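Local coordinates for hypothetical nigD-like protein (Bacteroides caccae, PDB 3QWN), which is of unverified function but, as a NigD-like protein, probably acts as an immunity protein or antitoxin, at residues A[116-122]-A[154-160]; A[125-131]-A[146-152]. All blocks are in the same frame, centred on the assembly; numbering follows the deposited sequence.

Interaction 1: A[116-122]-A[154-160]; sequences LNLKVNG and DEEYYNR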
# COMPACT_ATOMS: atom_id res chain seq x y z
N LEU A 116 8.52 0.40 0.32
CA LEU A 116 9.52 1.06 -0.51
C LEU A 116 10.62 1.63 0.34
O LEU A 116 10.40 1.96 1.50
CB LEU A 116 8.89 2.19 -1.34
CG LEU A 116 7.66 1.87 -2.21
CD1 LEU A 116 7.14 3.13 -2.88
CD2 LEU A 116 7.97 0.78 -3.26
N ASN A 117 11.81 1.76 -0.23
CA ASN A 117 12.90 2.48 0.41
C ASN A 117 13.18 3.70 -0.43
O ASN A 117 13.34 3.61 -1.66
CB ASN A 117 14.17 1.66 0.67
CG ASN A 117 15.12 2.43 1.56
OD1 ASN A 117 14.87 2.63 2.77
ND2 ASN A 117 16.14 3.02 0.95
N LEU A 118 13.19 4.84 0.24
CA LEU A 118 13.40 6.18 -0.30
C LEU A 118 14.61 6.81 0.33
O LEU A 118 14.94 6.50 1.48
CB LEU A 118 12.18 7.05 0.12
CG LEU A 118 10.98 7.11 -0.78
CD1 LEU A 118 10.21 5.79 -0.76
CD2 LEU A 118 10.06 8.18 -0.29
N LYS A 119 15.21 7.74 -0.37
CA LYS A 119 16.27 8.59 0.14
C LYS A 119 15.62 9.97 0.18
O LYS A 119 15.16 10.48 -0.84
CB LYS A 119 17.58 8.49 -0.68
CG LYS A 119 18.46 7.29 -0.31
CD LYS A 119 19.58 7.66 0.68
CE LYS A 119 20.74 6.69 0.69
NZ LYS A 119 21.78 7.10 1.68
N VAL A 120 15.42 10.48 1.41
CA VAL A 120 14.73 11.74 1.70
C VAL A 120 15.63 12.72 2.47
O VAL A 120 16.80 12.43 2.77
CB VAL A 120 13.42 11.46 2.51
CG1 VAL A 120 12.51 10.48 1.79
CG2 VAL A 120 13.73 10.99 3.94
N ASN A 121 15.08 13.90 2.77
CA ASN A 121 15.68 14.89 3.64
C ASN A 121 14.55 15.37 4.56
O ASN A 121 14.30 14.74 5.58
CB ASN A 121 16.38 15.99 2.89
CG ASN A 121 16.99 17.05 3.79
OD1 ASN A 121 17.17 16.87 5.01
ND2 ASN A 121 17.32 18.19 3.21
N GLY A 122 13.81 16.39 4.13
CA GLY A 122 12.69 16.93 4.89
C GLY A 122 12.06 18.16 4.27
O GLY A 122 12.63 18.79 3.37
N ASP A 154 13.02 17.10 -2.97
CA ASP A 154 13.64 16.66 -1.71
C ASP A 154 14.98 15.99 -1.99
O ASP A 154 15.08 15.20 -2.93
CB ASP A 154 12.71 15.69 -0.95
CG ASP A 154 13.01 15.57 0.53
OD1 ASP A 154 13.63 16.49 1.09
OD2 ASP A 154 12.58 14.57 1.13
N GLU A 155 16.02 16.35 -1.21
CA GLU A 155 17.38 15.80 -1.37
C GLU A 155 17.39 14.32 -0.99
O GLU A 155 16.57 13.88 -0.20
CB GLU A 155 18.39 16.60 -0.53
CG GLU A 155 18.55 18.07 -0.93
CD GLU A 155 17.51 19.05 -0.41
OE1 GLU A 155 16.66 18.65 0.42
OE2 GLU A 155 17.54 20.22 -0.84
N GLU A 156 18.30 13.55 -1.57
CA GLU A 156 18.40 12.11 -1.33
C GLU A 156 19.48 11.85 -0.29
O GLU A 156 20.59 11.41 -0.62
CB GLU A 156 18.69 11.39 -2.66
CG GLU A 156 17.55 11.55 -3.64
CD GLU A 156 17.73 10.95 -5.02
OE1 GLU A 156 18.89 10.71 -5.42
OE2 GLU A 156 16.71 10.77 -5.72
N TYR A 157 19.16 12.15 0.99
CA TYR A 157 20.12 12.06 2.08
C TYR A 157 19.96 10.84 2.99
O TYR A 157 20.97 10.21 3.35
CB TYR A 157 20.04 13.32 2.97
CG TYR A 157 20.50 14.63 2.38
CD1 TYR A 157 21.19 14.69 1.17
CD2 TYR A 157 20.27 15.83 3.05
CE1 TYR A 157 21.67 15.90 0.66
CE2 TYR A 157 20.73 17.05 2.54
CZ TYR A 157 21.41 17.09 1.34
OH TYR A 157 21.84 18.32 0.89
N TYR A 158 18.74 10.58 3.48
CA TYR A 158 18.48 9.54 4.50
C TYR A 158 17.47 8.51 4.04
O TYR A 158 16.48 8.85 3.41
CB TYR A 158 17.96 10.18 5.82
CG TYR A 158 18.62 11.48 6.19
CD1 TYR A 158 19.98 11.54 6.51
CD2 TYR A 158 17.90 12.67 6.21
CE1 TYR A 158 20.60 12.74 6.84
CE2 TYR A 158 18.52 13.89 6.52
CZ TYR A 158 19.86 13.91 6.85
OH TYR A 158 20.48 15.11 7.15
N ASN A 159 17.69 7.26 4.40
CA ASN A 159 16.80 6.18 4.05
C ASN A 159 15.55 6.25 4.89
O ASN A 159 15.60 6.52 6.09
CB ASN A 159 17.48 4.81 4.21
CG ASN A 159 18.61 4.58 3.23
OD1 ASN A 159 18.45 4.70 2.00
ND2 ASN A 159 19.77 4.23 3.74
N ARG A 160 14.41 6.08 4.25
CA ARG A 160 13.10 6.10 4.87
C ARG A 160 12.21 5.16 4.10
O ARG A 160 12.24 5.12 2.88
CB ARG A 160 12.51 7.53 4.87
CG ARG A 160 11.37 7.78 5.88
CD ARG A 160 10.20 8.53 5.24
NE ARG A 160 10.35 9.99 5.28
CZ ARG A 160 9.70 10.86 4.49
NH1 ARG A 160 8.84 10.42 3.57
NH2 ARG A 160 9.92 12.17 4.61
O HOH W 1 13.95 12.62 -2.17
O HOH W 2 18.83 17.33 6.99
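Val120 sits at a classic beta bulge, where Tyr157 and Tyr158 both face it from the neighbouring segment. Its carbonyl Val120 O accepts two backbone bonds. Tyr158 N lies 2.8 Å from Val120 O, in the carbonyl plane. Tyr157 N comes to Val120 O from above that plane, at 3.0 Å. Beyond the bulge, strands 111-120 and 158-167 pair antiparallel. The side chain of Val120 lies across that of Arg160, with CG1 over one face of the guanidinium, 3.9 Å from Arg160 CZ. Two bends in the Arg160 chain, the second at chi3 -87°, turn the guanidinium across the valine.

Past the strand end, Asp154 holds the turn. Asp154 OD1 takes Gly122 N on its syn lone pair at 3.0 Å, while Asp154 OD2 is met by Asn121 N from above the carboxylate. OD2 probably also accepts from His126. With CG anti to the backbone N (chi1 179°), Asn121 runs alongside Glu155. Asn121 ND2 gives Glu155 OE1 a nearly straight hydrogen bond of 2.9 Å, from above the carboxylate plane. A water joins Asn121 OD1 to Tyr158 OH. At the other end, Asn117 ND2 bonds Asn159 OD1 at 3.0 Å, the two amide planes turned 50° apart.

Two backbone N-H groups and the histidine converge on one buried carboxylate, which probably favours its ionised form and fixes the turn after strand 111-120.

Interaction 2: A[125-131]-A[146-152]; sequences QHVFGIV and LLYHDAN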
# COMPACT_ATOMS: atom_id res chain seq x y z
N GLN A 125 6.87 17.04 0.56
CA GLN A 125 5.92 15.94 0.55
C GLN A 125 6.22 15.02 -0.62
O GLN A 125 6.41 15.48 -1.74
CB GLN A 125 4.46 16.47 0.49
CG GLN A 125 3.34 15.43 0.66
CD GLN A 125 3.38 14.62 1.94
OE1 GLN A 125 3.57 15.13 3.05
NE2 GLN A 125 3.18 13.32 1.82
N HIS A 126 6.34 13.72 -0.33
CA HIS A 126 6.58 12.69 -1.31
C HIS A 126 5.20 12.21 -1.72
O HIS A 126 4.41 11.78 -0.88
CB HIS A 126 7.49 11.59 -0.77
CG HIS A 126 8.93 12.02 -0.64
ND1 HIS A 126 9.89 11.62 -1.54
CD2 HIS A 126 9.50 12.84 0.27
CE1 HIS A 126 11.02 12.17 -1.14
NE2 HIS A 126 10.83 12.92 -0.06
N VAL A 127 4.85 12.43 -2.99
CA VAL A 127 3.54 12.10 -3.52
C VAL A 127 3.64 10.83 -4.36
O VAL A 127 4.46 10.75 -5.27
CB VAL A 127 2.89 13.29 -4.30
CG1 VAL A 127 1.46 12.94 -4.75
CG2 VAL A 127 2.89 14.57 -3.47
N PHE A 128 2.84 9.82 -3.99
CA PHE A 128 2.77 8.53 -4.66
C PHE A 128 1.43 8.37 -5.38
O PHE A 128 0.40 8.86 -4.90
CB PHE A 128 2.98 7.39 -3.68
CG PHE A 128 4.36 7.36 -3.07
CD1 PHE A 128 5.44 6.83 -3.78
CD2 PHE A 128 4.58 7.87 -1.79
CE1 PHE A 128 6.72 6.84 -3.24
CE2 PHE A 128 5.87 7.85 -1.24
CZ PHE A 128 6.93 7.36 -1.98
N GLY A 129 1.47 7.63 -6.49
CA GLY A 129 0.31 7.26 -7.28
C GLY A 129 0.62 6.03 -8.11
O GLY A 129 1.75 5.54 -8.13
N ILE A 130 -0.40 5.51 -8.80
CA ILE A 130 -0.30 4.40 -9.71
C ILE A 130 -0.86 4.84 -11.05
O ILE A 130 -2.03 5.25 -11.13
CB ILE A 130 -1.02 3.12 -9.17
CG1 ILE A 130 -0.33 2.55 -7.89
CG2 ILE A 130 -1.18 2.05 -10.28
CD1 ILE A 130 1.14 1.91 -8.10
N VAL A 131 -0.02 4.79 -12.09
CA VAL A 131 -0.41 5.10 -13.46
C VAL A 131 -0.88 3.78 -14.07
O VAL A 131 -0.11 2.83 -14.18
CB VAL A 131 0.71 5.79 -14.28
CG1 VAL A 131 0.18 6.25 -15.63
CG2 VAL A 131 1.31 6.95 -13.50
N LEU A 146 2.31 1.56 -13.20
CA LEU A 146 3.58 2.27 -13.13
C LEU A 146 3.53 3.15 -11.91
O LEU A 146 2.57 3.90 -11.74
CB LEU A 146 3.88 3.09 -14.40
CG LEU A 146 5.11 4.03 -14.38
CD1 LEU A 146 6.44 3.25 -14.13
CD2 LEU A 146 5.18 4.81 -15.68
N LEU A 147 4.56 3.05 -11.04
CA LEU A 147 4.62 3.88 -9.86
C LEU A 147 4.89 5.34 -10.24
O LEU A 147 5.83 5.64 -10.99
CB LEU A 147 5.68 3.39 -8.85
CG LEU A 147 5.74 4.16 -7.54
CD1 LEU A 147 4.57 3.84 -6.64
CD2 LEU A 147 7.04 3.94 -6.84
N TYR A 148 4.04 6.23 -9.70
CA TYR A 148 4.21 7.66 -9.76
C TYR A 148 4.84 8.07 -8.43
O TYR A 148 4.33 7.70 -7.36
CB TYR A 148 2.86 8.36 -10.00
CG TYR A 148 2.90 9.86 -9.84
CD1 TYR A 148 2.88 10.46 -8.58
CD2 TYR A 148 2.87 10.70 -10.96
CE1 TYR A 148 2.94 11.84 -8.43
CE2 TYR A 148 2.87 12.09 -10.82
CZ TYR A 148 2.91 12.65 -9.55
OH TYR A 148 2.92 14.02 -9.39
N HIS A 149 5.96 8.80 -8.48
CA HIS A 149 6.59 9.30 -7.28
C HIS A 149 7.16 10.67 -7.54
O HIS A 149 8.08 10.83 -8.35
CB HIS A 149 7.67 8.33 -6.71
CG HIS A 149 8.47 8.91 -5.57
ND1 HIS A 149 9.84 8.72 -5.48
CD2 HIS A 149 8.08 9.72 -4.55
CE1 HIS A 149 10.22 9.39 -4.40
NE2 HIS A 149 9.20 10.01 -3.81
N ASP A 150 6.61 11.67 -6.84
CA ASP A 150 7.07 13.06 -6.89
C ASP A 150 7.71 13.39 -5.55
O ASP A 150 7.02 13.44 -4.54
CB ASP A 150 5.90 14.00 -7.21
CG ASP A 150 6.24 15.46 -7.45
OD1 ASP A 150 7.45 15.78 -7.61
OD2 ASP A 150 5.29 16.29 -7.49
N ALA A 151 9.05 13.54 -5.54
CA ALA A 151 9.84 13.86 -4.33
C ALA A 151 9.82 15.35 -4.06
O ALA A 151 10.35 15.77 -3.04
CB ALA A 151 11.27 13.37 -4.49
N ASN A 152 9.27 16.16 -5.01
CA ASN A 152 9.14 17.64 -4.90
C ASN A 152 10.50 18.31 -4.60
O ASN A 152 10.57 19.26 -3.81
CB ASN A 152 8.09 18.03 -3.84
CG ASN A 152 6.68 18.05 -4.37
OD1 ASN A 152 6.32 18.85 -5.25
ND2 ASN A 152 5.83 17.16 -3.86
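The imidazoles of His126 and His149 meet edge against edge, neither stacked on the other. Their planes are 21° apart, and His126 ND1 and His149 NE2 share a nearly straight hydrogen bond of 2.9 Å. Either ring could be the donor. The outer nitrogens are also engaged: His126 NE2 probably bonds Asp154, and His149 ND1 bonds the carbonyl of Asp98. Each ring is therefore probably held at both nitrogens, which fixes its rotation. Ala151 CB rests 3.6 Å from His126 CE1, and Ala151 O lies over one face of that imidazole.

Phe128 runs alongside His149 and points the same way. The two planes are nearly parallel, 11° apart, but offset, with little overlap. Phe128 CE1 lies over the His149 face, 3.4 Å from His149 CD2. His149 has CG anti to its own N (chi1 172°), whereas Phe128 has CG anti to its carbonyl carbon, and these different torsions bring the rings side by side.

The segments lie on neighbouring antiparallel strands, 127-133 and 142-150, in a sheet of the NigD-like C-terminal beta-sandwich domain. On one face, Phe128, Ile130 and Leu147 turn to strands 111-120 and 158-167 of the facing sheet, and His149 lies against Val100. Ile130 CD1 and Leu147 CD1 touch there at 4.2 Å.

On the other face, the Tyr148 ring lies beside Val127, with Tyr148 CE1 4.1 Å from Val127 CG1. Tyr148 CB packs against the backbone of Gly129 and also meets Val131 CG2. The ring of Tyr91 meets that of Tyr148 at a slant.

At the end of the ladder, Asp150 OD1 accepts from Asn152 N in an Asx turn. Asn152 ND2 then reaches back to Gln125 O at 2.8 Å, with the acceptor in the plane of its amide.

How the interactions relate
The chain passes through the N-terminal domain before it reaches strand 111-120, which it leaves through Asn121 and Gly122. It then enters strand 127-133, crosses a short helix and returns along strand 142-150. There interaction 2 closes the inner loop. Strand 158-167 follows, and interaction 1 closes the outer loop, so the two contacts nest without crossing. Interaction 1 joins strands of the three-stranded sheet, and interaction 2 joins strands of the other sheet of the domain, which faces it. The contacts meet directly: Asp154 OD2 probably bonds His126 NE2 at 2.7 Å, and Leu118 CD2 packs on Phe128 CZ at 3.7 Å. The two sheets are thus tied by a polar link beside an apolar core.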